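Local coordinates for BIFUNCTIONAL PROTEIN Proline utilization A (PutA) (Corynebacterium freiburgense, PDB 5UX5), which catalyses the two-step oxidation of proline to glutamate, joining an FAD-dependent proline dehydrogenase and an NAD-dependent aldehyde dehydrogenase in one chain, probably with channelling of the intermediate, at residues E1005-F1010 / Y1029-L1034; H1013-A1018 / V1038-P1043. One frame throughout, in Å; residues are numbered along the deposited sequence.

Both interactions lie in the C-terminal part of the chain and involve one beta-alpha-beta unit, strand 1015-1018, helix 1026-1035 and strand 1038-1040: interaction 2 joins its two strands, and interaction 1 lays the loop before it on its helix. Interaction 2 works through backbone hydrogen bonds and the guanidinium of R1017, interaction 1 mainly through the rings of F1010 and W1031, which meet backbone and small aliphatic groups. Interaction 1 runs from a buried phenylalanine to an exposed histidine; interaction 2 is the more extensive, burying 491 Å² against 240 Å², with isoleucines and an arginine buried, an aspartate and proline exposed. They meet where F1010 packs on I1016 and A1032 on V1039, and Y1029 OH probably hydrogen-bonds D1041 OD2.

Interaction 1 (E1005-F1010 / Y1029-L1034); sequences ETHEWF and YEWAAL
A loop packs on the side of a helix here, chiefly through two aromatic side chains: 1005-1010, between strands 1000-1003 and 1015-1018, meets helix 1026-1035 around W1031. A type II turn from E1005 to E1008 brings the backbone of H1007 to the indole. H1007, at the third position of that turn, has the positive phi (71°) the turn requires. Its carbonyl O approaches the edge of the six-membered ring, 3.4 Å from W1031 CH2, while its imidazole is turned almost perpendicular to the indole, its centre 6.0 Å from that ring's. The long indole suits this partly exposed place because its far edge, CZ3 and CH2, can reach the loop backbone. On the buried side, F1010 has CG in the crowded position between backbone N and carbonyl carbon (chi1 48°), and its tip reaches the helix. F1010 CZ lies 3.8 Å from W1031 CB, and the ring's edge also faces A1032 N, where the small alanine lets the ring come close to the helix backbone. Within the loop, E1005 N donates to E1008 OE1 at 3.2 Å, from above the carboxylate plane. F1010 also touches I1028, N1035 and S1037, while A1032 and Y1029 pack on V1039 of strand 1038-1040.

Interaction 2 (H1013-A1018 / V1038-P1043); sequences HSRIRA and VVIDGP
Strands 1015-1018 and 1038-1040 run side by side in parallel as the two strands of a beta-alpha-beta unit whose helix is 1026-1035. Their axes approach to 4.6 Å and their directions differ by 24°. The tight part is the backbone ladder, in which I1016 donates to V1038 O and accepts from I1040 N. V1038 N to S1014 O and A1018 N to I1040 O complete it. Side chains alternate between the faces. On one, R1015 and V1038 lie alongside each other, R1015 CG 3.7 Å from V1038 CG1; the arginine's long aliphatic stem can cover the valine while its guanidinium reaches L1056 O. On the other, beta-branched I1016 and V1039 cross obliquely and are covered by I1028 of the helix.

R1017 shares a face with I1040. Its CG is anti to the backbone N (chi1 -166°) and the chain bends at chi2 (66°), so CD lies 3.6 Å from I1040 CG2 and that methyl sits over one face of the guanidinium. NH1 donates almost straight to G1042 O at 2.8 Å and, more bent, to I1040 O; NH2 reaches P1043 O at 3.1 Å, in the guanidinium plane. A1018 CB still packs on D1041 CA, at 3.7 Å, but beyond I1040 the second segment loosens: little of D1041, G1042 and P1043 is covered by the other segment, and D1041 and P1043 are exposed.

I1040 O thus accepts from both A1018 N and R1017 NH1. The buried arginine links three carbonyls of the outgoing chain, which take up N-H groups of NH1 and NH2, while its salt bridge to E1051 probably balances the buried positive charge.

Interaction 1 (E1005-F1010 / Y1029-L1034)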
ATOM      1  N   GLU A1005      22.490  19.040  35.861  1.00 70.97           N
ATOM      2  CA  GLU A1005      23.821  19.575  36.113  1.00 76.02           C
ATOM      3  C   GLU A1005      24.854  18.903  35.207  1.00 84.64           C
ATOM      4  O   GLU A1005      24.564  17.939  34.487  1.00 91.16           O
ATOM      5  CB  GLU A1005      24.191  19.369  37.584  1.00 77.04           C
ATOM      6  CG  GLU A1005      23.212  19.986  38.573  1.00 80.82           C
ATOM      7  CD  GLU A1005      23.782  21.228  39.258  1.00 77.84           C
ATOM      8  OE1 GLU A1005      23.634  22.351  38.709  1.00 68.28           O
ATOM      9  OE2 GLU A1005      24.394  21.067  40.341  1.00 77.52           O
ATOM     10  N   THR A1006      26.080  19.430  35.240  1.00 81.26           N
ATOM     11  CA  THR A1006      27.180  18.736  34.584  1.00 76.85           C
ATOM     12  C   THR A1006      27.443  17.435  35.330  1.00 75.50           C
ATOM     13  O   THR A1006      27.396  17.392  36.564  1.00 77.99           O
ATOM     14  CB  THR A1006      28.457  19.587  34.578  1.00 74.31           C
ATOM     15  OG1 THR A1006      28.139  20.967  34.351  1.00 76.77           O
ATOM     16  CG2 THR A1006      29.411  19.119  33.487  1.00 72.12           C
ATOM     17  N   HIS A1007      27.731  16.379  34.568  1.00 70.24           N
ATOM     18  CA  HIS A1007      28.027  15.045  35.093  1.00 69.81           C
ATOM     19  C   HIS A1007      26.804  14.351  35.685  1.00 56.23           C
ATOM     20  O   HIS A1007      26.884  13.171  36.035  1.00 58.85           O
ATOM     21  CB  HIS A1007      29.169  15.102  36.126  1.00 80.61           C
ATOM     22  CG  HIS A1007      30.486  15.508  35.534  1.00 88.12           C
ATOM     23  ND1 HIS A1007      30.883  16.826  35.432  1.00 85.94           N
ATOM     24  CD2 HIS A1007      31.483  14.770  34.982  1.00 90.49           C
ATOM     25  CE1 HIS A1007      32.069  16.881  34.850  1.00 88.80           C
ATOM     26  NE2 HIS A1007      32.455  15.648  34.570  1.00 91.01           N
ATOM     27  N   GLU A1008      25.665  15.035  35.780  1.00 46.23           N
ATOM     28  CA  GLU A1008      24.434  14.315  36.087  1.00 47.73           C
ATOM     29  C   GLU A1008      23.976  13.507  34.863  1.00 41.62           C
ATOM     30  O   GLU A1008      23.913  14.026  33.744  1.00 42.79           O
ATOM     31  CB  GLU A1008      23.343  15.282  36.561  1.00 50.73           C
ATOM     32  CG  GLU A1008      22.092  14.589  37.188  1.00 57.57           C
ATOM     33  CD  GLU A1008      20.979  15.574  37.623  1.00 64.27           C
ATOM     34  OE1 GLU A1008      21.250  16.787  37.797  1.00 64.72           O
ATOM     35  OE2 GLU A1008      19.824  15.125  37.783  1.00 61.34           O
ATOM     36  N   TRP A1009      23.720  12.222  35.072  1.00 38.80           N
ATOM     37  CA  TRP A1009      23.266  11.307  34.035  1.00 38.15           C
ATOM     38  C   TRP A1009      21.852  11.658  33.553  1.00 44.04           C
ATOM     39  O   TRP A1009      21.028  12.237  34.278  1.00 46.16           O
ATOM     40  CB  TRP A1009      23.287   9.886  34.587  1.00 39.59           C
ATOM     41  CG  TRP A1009      22.724   8.770  33.731  1.00 43.19           C
ATOM     42  CD1 TRP A1009      23.434   7.901  32.962  1.00 46.12           C
ATOM     43  CD2 TRP A1009      21.343   8.361  33.620  1.00 48.27           C
ATOM     44  NE1 TRP A1009      22.592   6.988  32.362  1.00 49.14           N
ATOM     45  CE2 TRP A1009      21.305   7.244  32.751  1.00 49.61           C
ATOM     46  CE3 TRP A1009      20.136   8.840  34.160  1.00 50.72           C
ATOM     47  CZ2 TRP A1009      20.109   6.595  32.403  1.00 42.48           C
ATOM     48  CZ3 TRP A1009      18.942   8.200  33.806  1.00 52.38           C
ATOM     49  CH2 TRP A1009      18.944   7.084  32.935  1.00 43.46           C
ATOM     50  N   PHE A1010      21.560  11.251  32.319  1.00 35.94           N
ATOM     51  CA  PHE A1010      20.235  11.387  31.730  1.00 45.89           C
ATOM     52  C   PHE A1010      20.036  10.232  30.754  1.00 49.92           C
ATOM     53  O   PHE A1010      21.015   9.724  30.196  1.00 51.76           O
ATOM     54  CB  PHE A1010      20.052  12.746  31.028  1.00 33.51           C
ATOM     55  CG  PHE A1010      21.182  13.122  30.109  1.00 35.52           C
ATOM     56  CD1 PHE A1010      21.189  12.710  28.782  1.00 32.03           C
ATOM     57  CD2 PHE A1010      22.246  13.895  30.567  1.00 41.23           C
ATOM     58  CE1 PHE A1010      22.230  13.065  27.923  1.00 31.60           C
ATOM     59  CE2 PHE A1010      23.296  14.249  29.708  1.00 43.72           C
ATOM     60  CZ  PHE A1010      23.281  13.832  28.387  1.00 39.25           C
ATOM     61  N   TYR A1029      27.158  17.634  25.975  1.00 35.94           N
ATOM     62  CA  TYR A1029      27.147  17.340  24.541  1.00 36.34           C
ATOM     63  C   TYR A1029      27.767  15.969  24.258  1.00 39.51           C
ATOM     64  O   TYR A1029      27.220  15.177  23.482  1.00 46.44           O
ATOM     65  CB  TYR A1029      27.900  18.425  23.763  1.00 29.62           C
ATOM     66  CG  TYR A1029      27.179  19.736  23.530  1.00 35.69           C
ATOM     67  CD1 TYR A1029      26.062  19.810  22.697  1.00 36.24           C
ATOM     68  CD2 TYR A1029      27.633  20.924  24.128  1.00 34.74           C
ATOM     69  CE1 TYR A1029      25.409  21.029  22.464  1.00 36.05           C
ATOM     70  CE2 TYR A1029      26.980  22.143  23.911  1.00 28.21           C
ATOM     71  CZ  TYR A1029      25.872  22.180  23.077  1.00 37.94           C
ATOM     72  OH  TYR A1029      25.223  23.365  22.844  1.00 42.66           O
ATOM     73  N   GLU A1030      28.917  15.674  24.881  1.00 41.60           N
ATOM     74  CA  GLU A1030      29.608  14.407  24.629  1.00 37.02           C
ATOM     75  C   GLU A1030      28.786  13.227  25.087  1.00 37.38           C
ATOM     76  O   GLU A1030      28.809  12.159  24.458  1.00 44.44           O
ATOM     77  CB  GLU A1030      30.952  14.368  25.332  1.00 34.02           C
ATOM     78  CG  GLU A1030      32.006  15.213  24.695  1.00 49.41           C
ATOM     79  CD  GLU A1030      33.205  15.428  25.609  1.00 63.17           C
ATOM     80  OE1 GLU A1030      33.099  15.111  26.818  1.00 70.35           O
ATOM     81  OE2 GLU A1030      34.255  15.892  25.114  1.00 60.76           O
ATOM     82  N   TRP A1031      28.074  13.385  26.198  1.00 33.16           N
ATOM     83  CA  TRP A1031      27.250  12.282  26.659  1.00 35.56           C
ATOM     84  C   TRP A1031      26.036  12.116  25.771  1.00 34.81           C
ATOM     85  O   TRP A1031      25.664  10.989  25.441  1.00 32.58           O
ATOM     86  CB  TRP A1031      26.831  12.487  28.103  1.00 39.32           C
ATOM     87  CG  TRP A1031      27.957  12.324  29.070  1.00 40.54           C
ATOM     88  CD1 TRP A1031      29.281  12.187  28.774  1.00 39.74           C
ATOM     89  CD2 TRP A1031      27.851  12.253  30.494  1.00 43.09           C
ATOM     90  NE1 TRP A1031      30.012  12.047  29.930  1.00 51.35           N
ATOM     91  CE2 TRP A1031      29.156  12.079  31.001  1.00 52.29           C
ATOM     92  CE3 TRP A1031      26.780  12.323  31.392  1.00 39.67           C
ATOM     93  CZ2 TRP A1031      29.416  11.969  32.368  1.00 49.58           C
ATOM     94  CZ3 TRP A1031      27.035  12.210  32.739  1.00 45.21           C
ATOM     95  CH2 TRP A1031      28.345  12.035  33.218  1.00 48.45           C
ATOM     96  N   ALA A1032      25.437  13.232  25.343  1.00 33.50           N
ATOM     97  CA  ALA A1032      24.294  13.177  24.431  1.00 33.71           C
ATOM     98  C   ALA A1032      24.653  12.466  23.136  1.00 36.35           C
ATOM     99  O   ALA A1032      23.815  11.771  22.557  1.00 34.16           O
ATOM    100  CB  ALA A1032      23.761  14.581  24.134  1.00 33.06           C
ATOM    101  N   ALA A1033      25.885  12.658  22.649  1.00 39.34           N
ATOM    102  CA  ALA A1033      26.303  12.010  21.410  1.00 30.23           C
ATOM    103  C   ALA A1033      26.431  10.509  21.584  1.00 33.17           C
ATOM    104  O   ALA A1033      26.166   9.758  20.640  1.00 39.48           O
ATOM    105  CB  ALA A1033      27.621  12.586  20.914  1.00 30.56           C
ATOM    106  N   LEU A1034      26.794  10.059  22.789  1.00 36.44           N
ATOM    107  CA  LEU A1034      26.913   8.630  23.050  1.00 33.28           C
ATOM    108  C   LEU A1034      25.550   7.957  23.140  1.00 34.82           C
ATOM    109  O   LEU A1034      25.376   6.857  22.618  1.00 55.49           O
ATOM    110  CB  LEU A1034      27.688   8.401  24.335  1.00 41.92           C
ATOM    111  CG  LEU A1034      29.181   8.673  24.223  1.00 40.82           C
ATOM    112  CD1 LEU A1034      29.817   8.733  25.605  1.00 37.30           C
ATOM    113  CD2 LEU A1034      29.794   7.605  23.383  1.00 36.12           C
TER

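Interaction 2 (H1013-A1018 / V1038-P1043)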
ATOM      1  N   HIS A1013      18.203   9.123  24.469  1.00 29.63           N
ATOM      2  CA  HIS A1013      17.189   9.777  23.638  1.00 29.34           C
ATOM      3  C   HIS A1013      16.443  10.902  24.353  1.00 33.14           C
ATOM      4  O   HIS A1013      15.335  11.279  23.950  1.00 32.82           O
ATOM      5  CB  HIS A1013      16.213   8.745  23.070  1.00 28.26           C
ATOM      6  CG  HIS A1013      16.915   7.543  22.537  1.00 43.62           C
ATOM      7  ND1 HIS A1013      16.842   6.306  23.144  1.00 50.08           N
ATOM      8  CD2 HIS A1013      17.812   7.418  21.527  1.00 48.64           C
ATOM      9  CE1 HIS A1013      17.615   5.452  22.495  1.00 52.78           C
ATOM     10  NE2 HIS A1013      18.228   6.107  21.521  1.00 56.29           N
ATOM     11  N   SER A1014      17.058  11.479  25.376  1.00 28.81           N
ATOM     12  CA  SER A1014      16.482  12.621  26.055  1.00 31.03           C
ATOM     13  C   SER A1014      16.583  13.874  25.191  1.00 31.20           C
ATOM     14  O   SER A1014      17.404  13.977  24.271  1.00 28.30           O
ATOM     15  CB  SER A1014      17.185  12.848  27.391  1.00 29.74           C
ATOM     16  OG  SER A1014      17.108  11.688  28.168  1.00 32.08           O
ATOM     17  N   ARG A1015      15.737  14.840  25.511  1.00 27.34           N
ATOM     18  CA  ARG A1015      15.837  16.183  24.964  1.00 26.59           C
ATOM     19  C   ARG A1015      16.289  17.104  26.088  1.00 34.57           C
ATOM     20  O   ARG A1015      15.735  17.053  27.191  1.00 35.13           O
ATOM     21  CB  ARG A1015      14.490  16.654  24.390  1.00 30.30           C
ATOM     22  CG  ARG A1015      14.036  16.057  23.064  1.00 25.16           C
ATOM     23  CD  ARG A1015      12.689  16.608  22.671  1.00 24.66           C
ATOM     24  NE  ARG A1015      12.110  15.962  21.497  1.00 34.04           N
ATOM     25  CZ  ARG A1015      10.879  16.205  21.042  1.00 32.34           C
ATOM     26  NH1 ARG A1015      10.086  17.062  21.666  1.00 30.09           N
ATOM     27  NH2 ARG A1015      10.424  15.586  19.966  1.00 23.20           N
ATOM     28  N   ILE A1016      17.305  17.922  25.828  1.00 32.73           N
ATOM     29  CA  ILE A1016      17.896  18.784  26.846  1.00 33.11           C
ATOM     30  C   ILE A1016      17.802  20.210  26.341  1.00 35.12           C
ATOM     31  O   ILE A1016      18.369  20.529  25.287  1.00 34.76           O
ATOM     32  CB  ILE A1016      19.348  18.397  27.152  1.00 30.38           C
ATOM     33  CG1 ILE A1016      19.419  16.960  27.637  1.00 31.70           C
ATOM     34  CG2 ILE A1016      19.896  19.246  28.190  1.00 28.77           C
ATOM     35  CD1 ILE A1016      20.726  16.296  27.281  1.00 34.68           C
ATOM     36  N   ARG A1017      17.037  21.050  27.056  1.00 31.32           N
ATOM     37  CA  ARG A1017      16.862  22.454  26.681  1.00 36.02           C
ATOM     38  C   ARG A1017      17.894  23.319  27.397  1.00 35.02           C
ATOM     39  O   ARG A1017      18.060  23.221  28.618  1.00 42.46           O
ATOM     40  CB  ARG A1017      15.454  22.947  27.014  1.00 41.17           C
ATOM     41  CG  ARG A1017      15.079  24.274  26.362  1.00 42.06           C
ATOM     42  CD  ARG A1017      14.996  24.117  24.856  1.00 35.60           C
ATOM     43  NE  ARG A1017      14.499  25.310  24.159  1.00 30.78           N
ATOM     44  CZ  ARG A1017      15.266  26.259  23.625  1.00 27.94           C
ATOM     45  NH1 ARG A1017      16.587  26.197  23.700  1.00 24.69           N
ATOM     46  NH2 ARG A1017      14.700  27.285  23.007  1.00 29.87           N
ATOM     47  N   ALA A1018      18.579  24.169  26.632  1.00 30.12           N
ATOM     48  CA  ALA A1018      19.582  25.081  27.163  1.00 27.02           C
ATOM     49  C   ALA A1018      18.937  26.424  27.463  1.00 35.01           C
ATOM     50  O   ALA A1018      18.268  27.011  26.599  1.00 34.63           O
ATOM     51  CB  ALA A1018      20.724  25.284  26.175  1.00 26.65           C
ATOM     52  N   VAL A1038      19.521  14.940  22.498  1.00 26.42           N
ATOM     53  CA  VAL A1038      19.682  16.159  21.717  1.00 25.70           C
ATOM     54  C   VAL A1038      19.675  17.371  22.643  1.00 32.48           C
ATOM     55  O   VAL A1038      18.758  17.557  23.450  1.00 43.62           O
ATOM     56  CB  VAL A1038      18.598  16.274  20.616  1.00 27.27           C
ATOM     57  CG1 VAL A1038      17.207  16.243  21.203  1.00 24.70           C
ATOM     58  CG2 VAL A1038      18.803  17.532  19.798  1.00 24.20           C
ATOM     59  N   VAL A1039      20.719  18.173  22.541  1.00 25.91           N
ATOM     60  CA  VAL A1039      20.852  19.387  23.318  1.00 26.05           C
ATOM     61  C   VAL A1039      20.268  20.501  22.458  1.00 25.56           C
ATOM     62  O   VAL A1039      20.836  20.837  21.420  1.00 26.10           O
ATOM     63  CB  VAL A1039      22.325  19.651  23.671  1.00 26.67           C
ATOM     64  CG1 VAL A1039      22.501  20.990  24.349  1.00 30.11           C
ATOM     65  CG2 VAL A1039      22.880  18.537  24.533  1.00 27.62           C
ATOM     66  N   ILE A1040      19.123  21.047  22.868  1.00 25.04           N
ATOM     67  CA  ILE A1040      18.449  22.135  22.160  1.00 29.56           C
ATOM     68  C   ILE A1040      19.037  23.446  22.687  1.00 38.40           C
ATOM     69  O   ILE A1040      18.710  23.899  23.793  1.00 35.56           O
ATOM     70  CB  ILE A1040      16.935  22.056  22.362  1.00 28.32           C
ATOM     71  CG1 ILE A1040      16.443  20.659  21.934  1.00 32.45           C
ATOM     72  CG2 ILE A1040      16.234  23.185  21.656  1.00 23.71           C
ATOM     73  CD1 ILE A1040      15.073  20.247  22.499  1.00 24.21           C
ATOM     74  N   ASP A1041      19.937  24.051  21.914  1.00 27.87           N
ATOM     75  CA  ASP A1041      20.777  25.103  22.471  1.00 34.65           C
ATOM     76  C   ASP A1041      20.575  26.459  21.799  1.00 39.75           C
ATOM     77  O   ASP A1041      21.401  27.366  21.995  1.00 41.74           O
ATOM     78  CB  ASP A1041      22.261  24.700  22.436  1.00 27.31           C
ATOM     79  CG  ASP A1041      22.788  24.429  21.026  1.00 34.64           C
ATOM     80  OD1 ASP A1041      22.149  24.813  20.009  1.00 45.36           O
ATOM     81  OD2 ASP A1041      23.904  23.875  20.949  1.00 35.84           O
ATOM     82  N   GLY A1042      19.526  26.625  21.010  1.00 35.85           N
ATOM     83  CA  GLY A1042      19.188  27.931  20.494  1.00 37.00           C
ATOM     84  C   GLY A1042      18.515  28.786  21.543  1.00 40.06           C
ATOM     85  O   GLY A1042      18.127  28.317  22.634  1.00 47.88           O
ATOM     86  N   PRO A1043      18.321  30.067  21.209  1.00 31.11           N
ATOM     87  CA  PRO A1043      17.607  30.971  22.130  1.00 30.27           C
ATOM     88  C   PRO A1043      16.189  30.490  22.386  1.00 35.63           C
ATOM     89  O   PRO A1043      15.544  29.883  21.529  1.00 45.72           O
ATOM     90  CB  PRO A1043      17.602  32.321  21.402  1.00 26.83           C
ATOM     91  CG  PRO A1043      18.085  32.050  19.997  1.00 33.15           C
ATOM     92  CD  PRO A1043      18.368  30.579  19.837  1.00 32.99           C
TER